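Local coordinates for pilin (Streptococcus pyogenes serotype M1, PDB 3GLD), which builds the shaft of the pilus as covalently joined, stacked subunits, which the bacterium needs for adhesion to host cells, aggregation and biofilm formation, at residues 115-127 against 139-153. The protein carries 2 engineered substitutions. Residues are numbered along the deposited sequence; the frame is centred on the assembly and turned at random.
Sequences YDTTSYTVQVHVL and YIVGYKEGSKVPIQF
Tyr139 lays its ring over that of His125 as an offset stack, the planes 10° apart and the ring centroids 4.3 Å, while His125 CB sits over the centre of the tyrosine ring. Tyr139 CG lies between its own backbone N and carbonyl carbon (chi1 64°), which turns the ring towards strand 119-127, onto the histidine. On the other sheet face Ile140 CG2 meets Val122 CG1 at 3.6 Å and Ile140 CG1 packs on Val124. Val141 and Gln123 exchange two backbone hydrogen bonds, as an antiparallel hydrogen-bonded pair does. Gly142 pairs with Val122 without such bonds, and the CD1 methyl of Ile151 fills the place beside it that a side chain would take. Tyr143, also paired with Thr121 through both backbone bonds, runs its ring alongside the threonine, Thr121 CG2 to Tyr143 OH 3.4 Å; Gln123 NE2 gives that oxygen a weak bond. Lys144 extends past Thr118, Lys144 CD to Thr118 CG2 3.6 Å. Beyond the type I' turn Lys144-Ser147, Lys148 NZ reaches Gln123 OE1 weakly. Ile151 packs against one face of the Tyr120 ring, Thr118 CG2 towards the rim of the opposite face. Gln152 O accepts Tyr120 OH at 2.6 Å, in the carbonyl plane on a lone pair, tethering the hydroxyl. Phe153 offers a face to the edge of Tyr120, planes at 86°, and its side chain nears Ala104, an engineered replacement of the glutamate that autocatalyses the isopeptide bond. Strands 119-129 and 134-144 thus form an antiparallel beta hairpin; nearly antiparallel to 119-127, strand 151-153 leads towards Asn155, cross-linked to Lys23 in the natural pilin domain.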
# COMPACT_ATOMS: atom_id res chain seq x y z
N TYR A 115 3.01 0.68 -8.66
CA TYR A 115 3.45 -0.67 -8.99
C TYR A 115 4.88 -0.76 -9.50
O TYR A 115 5.32 0.08 -10.29
CB TYR A 115 2.46 -1.30 -9.97
CG TYR A 115 1.18 -1.73 -9.29
CD1 TYR A 115 1.02 -3.03 -8.81
CD2 TYR A 115 0.15 -0.81 -9.08
CE1 TYR A 115 -0.15 -3.42 -8.17
CE2 TYR A 115 -1.02 -1.18 -8.43
CZ TYR A 115 -1.16 -2.48 -7.98
OH TYR A 115 -2.32 -2.83 -7.34
N ASP A 116 5.60 -1.77 -9.02
CA ASP A 116 6.93 -2.08 -9.53
C ASP A 116 6.86 -2.49 -11.00
O ASP A 116 6.14 -3.43 -11.37
CB ASP A 116 7.60 -3.18 -8.70
CG ASP A 116 9.10 -3.27 -8.93
OD1 ASP A 116 9.55 -2.84 -10.02
OD2 ASP A 116 9.82 -3.74 -8.03
N THR A 117 7.60 -1.78 -11.84
CA THR A 117 7.61 -2.04 -13.27
C THR A 117 8.72 -3.01 -13.69
O THR A 117 8.82 -3.37 -14.87
CB THR A 117 7.69 -0.74 -14.12
OG1 THR A 117 8.84 0.03 -13.71
CG2 THR A 117 6.41 0.11 -13.94
N THR A 118 9.53 -3.43 -12.72
CA THR A 118 10.68 -4.32 -12.99
C THR A 118 10.29 -5.57 -13.79
O THR A 118 9.24 -6.18 -13.59
CB THR A 118 11.42 -4.70 -11.68
OG1 THR A 118 11.77 -3.51 -10.96
CG2 THR A 118 12.70 -5.48 -11.98
N SER A 119 11.16 -5.92 -14.74
CA SER A 119 11.01 -7.14 -15.50
C SER A 119 12.27 -7.94 -15.26
O SER A 119 13.38 -7.41 -15.38
CB SER A 119 10.84 -6.83 -16.99
OG SER A 119 10.45 -7.99 -17.72
N TYR A 120 12.09 -9.21 -14.90
CA TYR A 120 13.22 -10.09 -14.71
C TYR A 120 13.37 -11.08 -15.86
O TYR A 120 12.38 -11.63 -16.37
CB TYR A 120 13.09 -10.86 -13.40
CG TYR A 120 13.28 -10.03 -12.15
CD1 TYR A 120 12.19 -9.45 -11.49
CD2 TYR A 120 14.55 -9.88 -11.60
CE1 TYR A 120 12.37 -8.72 -10.31
CE2 TYR A 120 14.74 -9.14 -10.44
CZ TYR A 120 13.66 -8.57 -9.81
OH TYR A 120 13.90 -7.86 -8.66
N THR A 121 14.60 -11.31 -16.28
CA THR A 121 14.87 -12.42 -17.18
C THR A 121 15.27 -13.58 -16.29
O THR A 121 16.10 -13.42 -15.38
CB THR A 121 15.94 -12.07 -18.22
OG1 THR A 121 15.48 -10.94 -18.98
CG2 THR A 121 16.16 -13.25 -19.18
N VAL A 122 14.65 -14.73 -16.54
CA VAL A 122 14.88 -15.92 -15.75
C VAL A 122 15.43 -17.04 -16.65
O VAL A 122 14.87 -17.33 -17.72
CB VAL A 122 13.59 -16.36 -15.00
CG1 VAL A 122 13.66 -17.83 -14.54
CG2 VAL A 122 13.34 -15.45 -13.78
N GLN A 123 16.55 -17.60 -16.22
CA GLN A 123 17.23 -18.72 -16.89
C GLN A 123 17.00 -19.95 -16.03
O GLN A 123 17.39 -19.97 -14.87
CB GLN A 123 18.73 -18.45 -16.96
CG GLN A 123 19.16 -17.36 -17.93
CD GLN A 123 20.68 -17.08 -17.90
OE1 GLN A 123 21.42 -17.63 -17.09
NE2 GLN A 123 21.12 -16.20 -18.78
N VAL A 124 16.32 -20.96 -16.57
CA VAL A 124 16.29 -22.27 -15.93
C VAL A 124 17.40 -23.14 -16.55
O VAL A 124 17.38 -23.40 -17.75
CB VAL A 124 14.93 -22.97 -16.05
CG1 VAL A 124 14.98 -24.34 -15.33
CG2 VAL A 124 13.80 -22.11 -15.46
N HIS A 125 18.37 -23.53 -15.74
CA HIS A 125 19.46 -24.41 -16.14
C HIS A 125 19.06 -25.87 -16.00
O HIS A 125 18.92 -26.41 -14.89
CB HIS A 125 20.74 -24.07 -15.37
CG HIS A 125 21.36 -22.79 -15.82
ND1 HIS A 125 20.80 -21.56 -15.55
CD2 HIS A 125 22.47 -22.54 -16.55
CE1 HIS A 125 21.55 -20.61 -16.08
NE2 HIS A 125 22.57 -21.18 -16.69
N VAL A 126 18.80 -26.49 -17.16
CA VAL A 126 18.41 -27.88 -17.23
C VAL A 126 19.66 -28.71 -17.57
O VAL A 126 20.23 -28.57 -18.64
CB VAL A 126 17.27 -28.08 -18.24
CG1 VAL A 126 16.83 -29.55 -18.33
CG2 VAL A 126 16.06 -27.19 -17.86
N LEU A 127 20.12 -29.51 -16.62
CA LEU A 127 21.33 -30.34 -16.81
C LEU A 127 20.93 -31.79 -16.90
O LEU A 127 19.85 -32.16 -16.42
CB LEU A 127 22.30 -30.15 -15.65
CG LEU A 127 23.23 -28.94 -15.57
CD1 LEU A 127 22.56 -27.63 -15.99
CD2 LEU A 127 23.75 -28.84 -14.15
N TYR A 139 19.18 -25.60 -11.53
CA TYR A 139 19.21 -24.32 -10.85
C TYR A 139 18.57 -23.23 -11.69
O TYR A 139 18.47 -23.35 -12.92
CB TYR A 139 20.61 -23.93 -10.33
CG TYR A 139 21.67 -23.72 -11.37
CD1 TYR A 139 22.41 -24.79 -11.90
CD2 TYR A 139 21.97 -22.43 -11.81
CE1 TYR A 139 23.41 -24.58 -12.85
CE2 TYR A 139 22.96 -22.21 -12.76
CZ TYR A 139 23.68 -23.27 -13.27
OH TYR A 139 24.65 -23.02 -14.21
N ILE A 140 18.09 -22.18 -11.01
CA ILE A 140 17.40 -21.09 -11.67
C ILE A 140 18.07 -19.79 -11.29
O ILE A 140 18.33 -19.54 -10.11
CB ILE A 140 15.90 -21.05 -11.31
CG1 ILE A 140 15.24 -22.39 -11.64
CG2 ILE A 140 15.20 -19.90 -12.09
CD1 ILE A 140 13.80 -22.54 -11.22
N VAL A 141 18.39 -18.98 -12.29
CA VAL A 141 18.92 -17.65 -12.01
C VAL A 141 18.05 -16.57 -12.64
O VAL A 141 17.52 -16.74 -13.75
CB VAL A 141 20.36 -17.45 -12.50
CG1 VAL A 141 21.03 -16.38 -11.66
CG2 VAL A 141 21.16 -18.72 -12.40
N GLY A 142 17.92 -15.46 -11.93
CA GLY A 142 17.19 -14.32 -12.43
C GLY A 142 18.04 -13.07 -12.42
O GLY A 142 18.95 -12.91 -11.62
N TYR A 143 17.77 -12.17 -13.34
CA TYR A 143 18.51 -10.94 -13.33
C TYR A 143 17.70 -9.83 -13.91
O TYR A 143 16.90 -10.01 -14.83
CB TYR A 143 19.86 -11.07 -14.07
CG TYR A 143 19.78 -11.66 -15.46
CD1 TYR A 143 19.98 -13.03 -15.66
CD2 TYR A 143 19.52 -10.85 -16.57
CE1 TYR A 143 19.91 -13.58 -16.95
CE2 TYR A 143 19.45 -11.40 -17.86
CZ TYR A 143 19.65 -12.76 -18.04
OH TYR A 143 19.58 -13.30 -19.31
N LYS A 144 17.90 -8.67 -13.31
CA LYS A 144 17.58 -7.43 -13.95
C LYS A 144 18.92 -6.75 -14.08
O LYS A 144 19.77 -6.82 -13.18
CB LYS A 144 16.59 -6.60 -13.12
CG LYS A 144 17.03 -6.22 -11.71
CD LYS A 144 16.19 -5.08 -11.18
CE LYS A 144 16.25 -4.99 -9.65
NZ LYS A 144 15.42 -3.85 -9.14
N GLU A 145 19.12 -6.15 -15.25
CA GLU A 145 20.21 -5.24 -15.49
C GLU A 145 21.62 -5.67 -15.07
O GLU A 145 22.43 -4.87 -14.58
CB GLU A 145 19.82 -3.87 -14.95
CG GLU A 145 18.37 -3.59 -15.31
CD GLU A 145 18.01 -2.14 -15.27
OE1 GLU A 145 18.63 -1.39 -14.47
OE2 GLU A 145 17.11 -1.75 -16.05
N GLY A 146 21.93 -6.95 -15.28
CA GLY A 146 23.31 -7.39 -15.21
C GLY A 146 23.86 -7.60 -13.83
O GLY A 146 25.08 -7.65 -13.61
N SER A 147 22.96 -7.72 -12.88
CA SER A 147 23.33 -8.32 -11.62
C SER A 147 22.37 -9.48 -11.41
O SER A 147 21.15 -9.31 -11.52
CB SER A 147 23.29 -7.29 -10.48
OG SER A 147 24.10 -6.16 -10.79
N LYS A 148 22.94 -10.66 -11.17
CA LYS A 148 22.17 -11.83 -10.77
C LYS A 148 21.66 -11.59 -9.36
O LYS A 148 22.45 -11.32 -8.45
CB LYS A 148 23.03 -13.10 -10.80
CG LYS A 148 23.69 -13.42 -12.15
CD LYS A 148 22.66 -13.76 -13.23
CE LYS A 148 23.19 -14.89 -14.13
NZ LYS A 148 22.06 -15.67 -14.71
N VAL A 149 20.35 -11.65 -9.20
CA VAL A 149 19.68 -11.26 -7.96
C VAL A 149 18.42 -12.09 -7.73
O VAL A 149 17.89 -12.66 -8.69
CB VAL A 149 19.30 -9.74 -7.95
CG1 VAL A 149 20.52 -8.86 -7.70
CG2 VAL A 149 18.55 -9.32 -9.22
N PRO A 150 17.94 -12.15 -6.47
CA PRO A 150 16.64 -12.76 -6.18
C PRO A 150 15.53 -12.03 -6.90
O PRO A 150 15.65 -10.84 -7.19
CB PRO A 150 16.49 -12.55 -4.67
CG PRO A 150 17.89 -12.55 -4.17
CD PRO A 150 18.65 -11.79 -5.23
N ILE A 151 14.45 -12.75 -7.20
CA ILE A 151 13.28 -12.14 -7.79
C ILE A 151 12.54 -11.43 -6.65
O ILE A 151 11.96 -12.06 -5.75
CB ILE A 151 12.37 -13.18 -8.50
CG1 ILE A 151 13.18 -14.10 -9.44
CG2 ILE A 151 11.22 -12.49 -9.24
CD1 ILE A 151 14.11 -13.38 -10.43
N GLN A 152 12.61 -10.11 -6.67
CA GLN A 152 12.01 -9.26 -5.65
C GLN A 152 11.25 -8.14 -6.34
O GLN A 152 11.71 -7.59 -7.35
CB GLN A 152 13.09 -8.69 -4.72
CG GLN A 152 13.41 -9.59 -3.53
CD GLN A 152 14.80 -9.39 -2.95
OE1 GLN A 152 15.47 -8.38 -3.21
NE2 GLN A 152 15.25 -10.37 -2.17
N PHE A 153 10.07 -7.84 -5.81
CA PHE A 153 9.25 -6.73 -6.27
C PHE A 153 8.89 -5.81 -5.08
O PHE A 153 8.57 -6.30 -3.99
CB PHE A 153 7.99 -7.25 -6.95
CG PHE A 153 8.23 -7.87 -8.31
CD1 PHE A 153 8.38 -7.07 -9.44
CD2 PHE A 153 8.30 -9.25 -8.45
CE1 PHE A 153 8.59 -7.64 -10.71
CE2 PHE A 153 8.50 -9.83 -9.71
CZ PHE A 153 8.65 -9.01 -10.84
O HOH W 1 15.53 -8.40 -17.27